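Local coordinates for putative lipoprotein YerB (Bacillus subtilis, PDB 2PSB) that is a putative membrane lipoprotein of unknown molecular function that interacts with PcrA, a contact not essential for viability or for repair of UV lesions, at residues Pro45-Ser50 with Asp219-Lys224; Pro76-Pro81 with Asn142-Tyr147. All coordinates share one frame; numbering follows the deposited sequence.

Contact 1 of 2, residues Pro45-Ser50 with Asp219-Lys224; sequences PQSGLS and DRETGK
Asp219 and Ser50 meet through a carboxylate that serves as the polar hub of this loop-to-loop contact. OD2 of Asp219 takes the hydroxyl OG of Ser50 at 2.7 Å on its anti side and the Ser50 backbone N from above the carboxylate plane. OD1 of Asp219 is shared by the N-H of Gly48, 2.9 Å away, and the N-H of Glu221, which come from opposite faces of the plane; the bond to Glu221 N closes an Asx turn. CG anti to the backbone N (chi1 -173°) carries the carboxylate toward 45-50, and in all three backbone N-H groups and one hydroxyl grip its oxygens; the four donors would fix its rotation and probably stabilise its charge. Gly48 suits its place because its positive phi would jam a side chain against the preceding carbonyl.

Ser47 OG donates a hydrogen bond to the carboxylate oxygen OE2 of Glu221 at 2.6 Å. On the backbone, Arg220 N donates to Gln46 O at 2.9 Å.

Arg220 lies against Pro45, their side chains crossing at about a right angle: CG of the proline sits 4.1 Å above the guanidinium plane, over its centre. Two waters lie at the edge of that group, in its plane. One accepts from Arg220 NE and donates to Pro45 O and Ser47 OG; the other accepts from Arg220 NH2.

The contact links the loop between strands 33-37 and 54-59 to the turn between strands 215-219 and 224-225, while Leu49 and Gln46 rest on Phe67 of strand 65-71.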
ATOM      1  N   PRO A  45       3.517 -12.070  10.203  1.00 29.04           N
ATOM      2  CA  PRO A  45       3.251 -11.709   8.807  1.00 28.48           C
ATOM      3  C   PRO A  45       1.757 -11.442   8.600  1.00 27.50           C
ATOM      4  O   PRO A  45       0.926 -12.041   9.265  1.00 26.72           O
ATOM      5  CB  PRO A  45       3.727 -12.944   8.048  1.00 23.92           C
ATOM      6  CG  PRO A  45       3.292 -14.045   8.957  1.00 27.63           C
ATOM      7  CD  PRO A  45       3.685 -13.532  10.333  1.00 27.77           C
ATOM      8  N   GLN A  46       1.432 -10.543   7.677  1.00 26.15           N
ATOM      9  CA  GLN A  46       0.052 -10.206   7.390  1.00 23.23           C
ATOM     10  C   GLN A  46      -0.538 -11.204   6.401  1.00 25.59           C
ATOM     11  O   GLN A  46       0.171 -12.088   5.900  1.00 25.70           O
ATOM     12  CB  GLN A  46      -0.026  -8.790   6.820  1.00 22.28           C
ATOM     13  CG  GLN A  46       0.504  -7.704   7.773  1.00 22.64           C
ATOM     14  CD  GLN A  46       1.986  -7.395   7.575  1.00 24.22           C
ATOM     15  OE1 GLN A  46       2.773  -8.260   7.169  1.00 23.94           O
ATOM     16  NE2 GLN A  46       2.376  -6.162   7.879  1.00 22.07           N
ATOM     17  N   SER A  47      -1.832 -11.067   6.121  1.00 25.16           N
ATOM     18  CA  SER A  47      -2.520 -11.943   5.177  1.00 26.26           C
ATOM     19  C   SER A  47      -2.953 -11.201   3.908  1.00 27.63           C
ATOM     20  O   SER A  47      -3.490 -10.087   3.984  1.00 27.61           O
ATOM     21  CB  SER A  47      -3.757 -12.559   5.831  1.00 26.97           C
ATOM     22  OG  SER A  47      -3.399 -13.432   6.893  1.00 28.21           O
ATOM     23  N   GLY A  48      -2.698 -11.820   2.752  1.00 27.27           N
ATOM     24  CA  GLY A  48      -3.098 -11.252   1.472  1.00 27.09           C
ATOM     25  C   GLY A  48      -2.204 -10.267   0.732  1.00 29.05           C
ATOM     26  O   GLY A  48      -2.559  -9.842  -0.365  1.00 32.74           O
ATOM     27  N   LEU A  49      -1.055  -9.899   1.291  1.00 27.82           N
ATOM     28  CA  LEU A  49      -0.183  -8.940   0.600  1.00 28.66           C
ATOM     29  C   LEU A  49       0.447  -9.450  -0.699  1.00 29.96           C
ATOM     30  O   LEU A  49       0.945  -8.650  -1.496  1.00 30.65           O
ATOM     31  CB  LEU A  49       0.920  -8.418   1.537  1.00 25.53           C
ATOM     32  CG  LEU A  49       0.462  -7.503   2.678  1.00 29.26           C
ATOM     33  CD1 LEU A  49       1.665  -6.819   3.320  1.00 26.69           C
ATOM     34  CD2 LEU A  49      -0.509  -6.450   2.139  1.00 27.43           C
ATOM     35  N   SER A  50       0.422 -10.763  -0.930  1.00 28.28           N
ATOM     36  CA  SER A  50       0.990 -11.307  -2.167  1.00 28.29           C
ATOM     37  C   SER A  50       0.012 -11.178  -3.334  1.00 29.45           C
ATOM     38  O   SER A  50       0.388 -11.357  -4.497  1.00 29.27           O
ATOM     39  CB  SER A  50       1.380 -12.775  -1.995  1.00 26.65           C
ATOM     40  OG  SER A  50       0.268 -13.578  -1.650  1.00 25.88           O
ATOM     41  N   ASP A 219       3.698 -13.805   3.289  1.00 28.61           N
ATOM     42  CA  ASP A 219       2.244 -13.723   3.381  1.00 30.61           C
ATOM     43  C   ASP A 219       1.800 -14.934   4.197  1.00 31.10           C
ATOM     44  O   ASP A 219       1.886 -16.074   3.727  1.00 31.43           O
ATOM     45  CB  ASP A 219       1.614 -13.778   1.982  1.00 29.45           C
ATOM     46  CG  ASP A 219       0.102 -13.535   1.996  1.00 31.00           C
ATOM     47  OD1 ASP A 219      -0.545 -13.736   3.047  1.00 32.04           O
ATOM     48  OD2 ASP A 219      -0.439 -13.154   0.938  1.00 28.15           O
ATOM     49  N   ARG A 220       1.336 -14.694   5.420  1.00 31.93           N
ATOM     50  CA  ARG A 220       0.898 -15.792   6.265  1.00 33.59           C
ATOM     51  C   ARG A 220       0.037 -16.792   5.496  1.00 35.11           C
ATOM     52  O   ARG A 220       0.099 -17.990   5.748  1.00 35.25           O
ATOM     53  CB  ARG A 220       0.097 -15.286   7.471  1.00 32.84           C
ATOM     54  CG  ARG A 220      -0.428 -16.426   8.354  1.00 34.52           C
ATOM     55  CD  ARG A 220      -1.428 -15.939   9.403  1.00 36.16           C
ATOM     56  NE  ARG A 220      -0.873 -14.918  10.289  1.00 37.80           N
ATOM     57  CZ  ARG A 220      -0.025 -15.158  11.283  1.00 40.15           C
ATOM     58  NH1 ARG A 220       0.374 -16.403  11.535  1.00 40.46           N
ATOM     59  NH2 ARG A 220       0.427 -14.148  12.028  1.00 37.25           N
ATOM     60  N   GLU A 221      -0.752 -16.296   4.548  1.00 35.19           N
ATOM     61  CA  GLU A 221      -1.646 -17.152   3.774  1.00 38.00           C
ATOM     62  C   GLU A 221      -0.965 -18.145   2.828  1.00 39.27           C
ATOM     63  O   GLU A 221      -1.529 -19.201   2.527  1.00 39.85           O
ATOM     64  CB  GLU A 221      -2.649 -16.287   3.007  1.00 37.59           C
ATOM     65  CG  GLU A 221      -3.524 -15.427   3.920  1.00 37.72           C
ATOM     66  CD  GLU A 221      -4.188 -16.224   5.062  1.00 39.42           C
ATOM     67  OE1 GLU A 221      -4.899 -17.210   4.780  1.00 36.03           O
ATOM     68  OE2 GLU A 221      -3.995 -15.857   6.246  1.00 36.25           O
ATOM     69  N   THR A 222       0.242 -17.819   2.369  1.00 39.88           N
ATOM     70  CA  THR A 222       0.984 -18.707   1.480  1.00 39.94           C
ATOM     71  C   THR A 222       2.254 -19.240   2.141  1.00 40.90           C
ATOM     72  O   THR A 222       2.812 -20.251   1.711  1.00 41.92           O
ATOM     73  CB  THR A 222       1.432 -17.990   0.201  1.00 38.88           C
ATOM     74  OG1 THR A 222       2.258 -16.866   0.546  1.00 37.99           O
ATOM     75  CG2 THR A 222       0.237 -17.530  -0.599  1.00 39.59           C
ATOM     76  N   GLY A 223       2.710 -18.558   3.185  1.00 41.17           N
ATOM     77  CA  GLY A 223       3.941 -18.966   3.832  1.00 40.46           C
ATOM     78  C   GLY A 223       5.089 -18.676   2.876  1.00 40.96           C
ATOM     79  O   GLY A 223       6.228 -19.056   3.128  1.00 41.05           O
ATOM     80  N   LYS A 224       4.784 -17.989   1.772  1.00 40.62           N
ATOM     81  CA  LYS A 224       5.788 -17.652   0.765  1.00 42.03           C
ATOM     82  C   LYS A 224       6.128 -16.164   0.763  1.00 40.91           C
ATOM     83  O   LYS A 224       5.281 -15.326   1.047  1.00 40.11           O
ATOM     84  CB  LYS A 224       5.296 -18.056  -0.625  1.00 43.11           C
ATOM     85  CG  LYS A 224       4.964 -19.531  -0.788  1.00 46.28           C
ATOM     86  CD  LYS A 224       4.416 -19.782  -2.187  1.00 49.08           C
ATOM     87  CE  LYS A 224       4.072 -21.246  -2.432  1.00 51.07           C
ATOM     88  NZ  LYS A 224       3.647 -21.467  -3.848  1.00 52.44           N
TER
HETATM   89  O   HOH W   1      -1.755 -12.591   9.334  1.00 30.27           O
HETATM   90  O   HOH W   2      -0.153 -11.668  12.496  1.00 63.56           O

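Contact 2 of 2, residues Pro76-Pro81 with Asn142-Tyr147; sequences PETVGP and NSYTSY
Val79 and Thr145 form the hydrogen-bonded pair of a short antiparallel bridge. Val79 N donates to Thr145 O at 2.9 Å, whereas the return bond from Thr145 N to Val79 O is weak at 3.4 Å. Thr78 and Ser146 make the adjoining non-hydrogen-bonded pair, and beyond it Tyr147 N gives a bond of 3.0 Å to Glu77 O.

Three hydroxyls find partners outside the pairing: Thr145 OG1 donates to Leu130 O, Ser143 OG bonds His103 ND1, and Ser146 OG caps Tyr149 N as the N-cap of helix 147-157. With OG1 anti to the backbone N (chi1 -177°), the methyl CG2 of Thr145 lies beside Val79 CG1, 3.7 Å away, the branched pair suiting a strand.

At the other end the Tyr144 ring lies beside Pro81. Pro81 CA stands 3.9 Å above the ring plane, offset toward the rim, in a CH-pi contact, and CG of Pro81 touches CZ of Tyr144 at 3.5 Å. Gly80 suits its place because a CB would clash with Tyr144 CD2. An alanine in place of Tyr144 would probably leave Pro81 without its CH-pi partner and open a gap beside Gly80.

Strand 143-146 is the middle of a three-stranded antiparallel sheet, between 78-79 and 132-133; Pro76 and Val79 pack on Phe71 of strand 65-71.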
ATOM      1  N   PRO A  76      -7.886 -11.148  -2.448  1.00 43.48           N
ATOM      2  CA  PRO A  76      -7.404 -12.052  -1.406  1.00 44.69           C
ATOM      3  C   PRO A  76      -8.514 -12.796  -0.673  1.00 45.61           C
ATOM      4  O   PRO A  76      -9.675 -12.386  -0.700  1.00 47.60           O
ATOM      5  CB  PRO A  76      -6.651 -11.111  -0.478  1.00 43.27           C
ATOM      6  CG  PRO A  76      -7.530  -9.906  -0.492  1.00 41.84           C
ATOM      7  CD  PRO A  76      -7.887  -9.754  -1.964  1.00 42.71           C
ATOM      8  N   GLU A  77      -8.148 -13.906  -0.038  1.00 46.68           N
ATOM      9  CA  GLU A  77      -9.095 -14.685   0.752  1.00 46.77           C
ATOM     10  C   GLU A  77      -9.272 -13.806   1.982  1.00 45.15           C
ATOM     11  O   GLU A  77     -10.138 -12.932   2.021  1.00 45.91           O
ATOM     12  CB  GLU A  77      -8.480 -16.025   1.173  1.00 49.94           C
ATOM     13  CG  GLU A  77      -8.064 -16.948   0.037  1.00 54.55           C
ATOM     14  CD  GLU A  77      -9.252 -17.539  -0.694  1.00 55.85           C
ATOM     15  OE1 GLU A  77      -9.050 -18.425  -1.552  1.00 58.31           O
ATOM     16  OE2 GLU A  77     -10.389 -17.114  -0.411  1.00 57.14           O
ATOM     17  N   THR A  78      -8.430 -14.033   2.984  1.00 42.08           N
ATOM     18  CA  THR A  78      -8.468 -13.230   4.194  1.00 38.17           C
ATOM     19  C   THR A  78      -7.403 -12.163   3.999  1.00 35.10           C
ATOM     20  O   THR A  78      -6.427 -12.372   3.287  1.00 36.94           O
ATOM     21  CB  THR A  78      -8.135 -14.059   5.463  1.00 39.07           C
ATOM     22  OG1 THR A  78      -6.779 -13.812   5.861  1.00 42.19           O
ATOM     23  CG2 THR A  78      -8.336 -15.543   5.202  1.00 34.43           C
ATOM     24  N   VAL A  79      -7.598 -11.013   4.621  1.00 33.53           N
ATOM     25  CA  VAL A  79      -6.643  -9.925   4.510  1.00 30.11           C
ATOM     26  C   VAL A  79      -6.583  -9.207   5.859  1.00 28.86           C
ATOM     27  O   VAL A  79      -7.600  -9.002   6.511  1.00 28.50           O
ATOM     28  CB  VAL A  79      -7.056  -8.949   3.354  1.00 29.79           C
ATOM     29  CG1 VAL A  79      -8.437  -8.354   3.617  1.00 27.28           C
ATOM     30  CG2 VAL A  79      -6.016  -7.866   3.183  1.00 24.68           C
ATOM     31  N   GLY A  80      -5.376  -8.862   6.293  1.00 29.86           N
ATOM     32  CA  GLY A  80      -5.215  -8.170   7.558  1.00 28.99           C
ATOM     33  C   GLY A  80      -3.850  -8.425   8.159  1.00 27.51           C
ATOM     34  O   GLY A  80      -2.967  -8.931   7.466  1.00 28.26           O
ATOM     35  N   PRO A  81      -3.645  -8.085   9.443  1.00 28.26           N
ATOM     36  CA  PRO A  81      -4.677  -7.464  10.288  1.00 28.04           C
ATOM     37  C   PRO A  81      -5.046  -6.072   9.788  1.00 29.39           C
ATOM     38  O   PRO A  81      -4.207  -5.359   9.230  1.00 30.05           O
ATOM     39  CB  PRO A  81      -4.024  -7.422  11.674  1.00 28.92           C
ATOM     40  CG  PRO A  81      -2.986  -8.517  11.618  1.00 25.33           C
ATOM     41  CD  PRO A  81      -2.436  -8.394  10.223  1.00 28.26           C
ATOM     42  N   ASN A 142      -5.379  -8.379  15.839  1.00 27.55           N
ATOM     43  CA  ASN A 142      -6.041  -9.630  15.493  1.00 26.80           C
ATOM     44  C   ASN A 142      -7.318  -9.443  14.669  1.00 26.57           C
ATOM     45  O   ASN A 142      -8.138 -10.344  14.577  1.00 25.95           O
ATOM     46  CB  ASN A 142      -6.346 -10.405  16.780  1.00 27.75           C
ATOM     47  CG  ASN A 142      -7.474  -9.778  17.599  1.00 28.44           C
ATOM     48  OD1 ASN A 142      -7.649  -8.554  17.630  1.00 24.36           O
ATOM     49  ND2 ASN A 142      -8.233 -10.623  18.280  1.00 21.85           N
ATOM     50  N   SER A 143      -7.455  -8.278  14.047  1.00 27.25           N
ATOM     51  CA  SER A 143      -8.637  -7.951  13.256  1.00 28.17           C
ATOM     52  C   SER A 143      -8.519  -8.194  11.738  1.00 28.20           C
ATOM     53  O   SER A 143      -7.745  -7.527  11.047  1.00 27.29           O
ATOM     54  CB  SER A 143      -9.011  -6.491  13.535  1.00 26.43           C
ATOM     55  OG  SER A 143     -10.055  -6.065  12.689  1.00 32.44           O
ATOM     56  N   TYR A 144      -9.293  -9.151  11.232  1.00 28.78           N
ATOM     57  CA  TYR A 144      -9.283  -9.490   9.810  1.00 28.55           C
ATOM     58  C   TYR A 144     -10.664  -9.489   9.147  1.00 27.64           C
ATOM     59  O   TYR A 144     -11.698  -9.457   9.810  1.00 24.19           O
ATOM     60  CB  TYR A 144      -8.725 -10.894   9.582  1.00 29.63           C
ATOM     61  CG  TYR A 144      -7.318 -11.125  10.061  1.00 31.37           C
ATOM     62  CD1 TYR A 144      -7.042 -11.330  11.415  1.00 30.87           C
ATOM     63  CD2 TYR A 144      -6.253 -11.121   9.159  1.00 33.04           C
ATOM     64  CE1 TYR A 144      -5.739 -11.526  11.862  1.00 31.35           C
ATOM     65  CE2 TYR A 144      -4.945 -11.315   9.585  1.00 30.38           C
ATOM     66  CZ  TYR A 144      -4.693 -11.514  10.941  1.00 31.77           C
ATOM     67  OH  TYR A 144      -3.403 -11.682  11.374  1.00 30.53           O
ATOM     68  N   THR A 145     -10.644  -9.529   7.816  1.00 27.35           N
ATOM     69  CA  THR A 145     -11.849  -9.645   7.006  1.00 29.39           C
ATOM     70  C   THR A 145     -11.433 -10.444   5.780  1.00 30.22           C
ATOM     71  O   THR A 145     -10.318 -10.968   5.738  1.00 31.69           O
ATOM     72  CB  THR A 145     -12.434  -8.301   6.557  1.00 29.96           C
ATOM     73  OG1 THR A 145     -13.650  -8.548   5.842  1.00 26.80           O
ATOM     74  CG2 THR A 145     -11.471  -7.560   5.646  1.00 30.38           C
ATOM     75  N   SER A 146     -12.314 -10.537   4.788  1.00 30.46           N
ATOM     76  CA  SER A 146     -12.027 -11.293   3.573  1.00 30.16           C
ATOM     77  C   SER A 146     -12.716 -10.635   2.396  1.00 30.73           C
ATOM     78  O   SER A 146     -13.648  -9.864   2.585  1.00 34.07           O
ATOM     79  CB  SER A 146     -12.534 -12.733   3.716  1.00 32.07           C
ATOM     80  OG  SER A 146     -13.957 -12.775   3.734  1.00 30.65           O
ATOM     81  N   TYR A 147     -12.262 -10.928   1.183  1.00 32.02           N
ATOM     82  CA  TYR A 147     -12.895 -10.334   0.013  1.00 34.31           C
ATOM     83  C   TYR A 147     -14.372 -10.728  -0.029  1.00 33.74           C
ATOM     84  O   TYR A 147     -15.224  -9.935  -0.406  1.00 31.96           O
ATOM     85  CB  TYR A 147     -12.208 -10.779  -1.286  1.00 37.58           C
ATOM     86  CG  TYR A 147     -12.860 -10.184  -2.518  1.00 39.59           C
ATOM     87  CD1 TYR A 147     -13.141  -8.822  -2.577  1.00 41.04           C
ATOM     88  CD2 TYR A 147     -13.187 -10.974  -3.625  1.00 41.94           C
ATOM     89  CE1 TYR A 147     -13.732  -8.248  -3.692  1.00 42.32           C
ATOM     90  CE2 TYR A 147     -13.782 -10.407  -4.767  1.00 41.89           C
ATOM     91  CZ  TYR A 147     -14.046  -9.037  -4.787  1.00 41.83           C
ATOM     92  OH  TYR A 147     -14.605  -8.423  -5.890  1.00 44.80           O
TER

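In the fold
Contacts 1 and 2 lie side by side, their centres about 10 Å apart and on the same side of the chain's centre. Along the chain the order is 45-50, 76-81, 142-147, 219-224, so contact 2 falls wholly within the span that contact 1 brings together. They touch chiefly through 45-50 and 76-81, where Ser47 N probably bonds Gly80 O at 2.8 Å; 76-81 also reaches 219-224 by a weak bond from Thr78 OG1 to Glu221 OE2. Both pack against strand 65-71. Contact 2 stays within the N-terminal DUF3048 family region, whereas contact 1 joins that region to the C-terminal one.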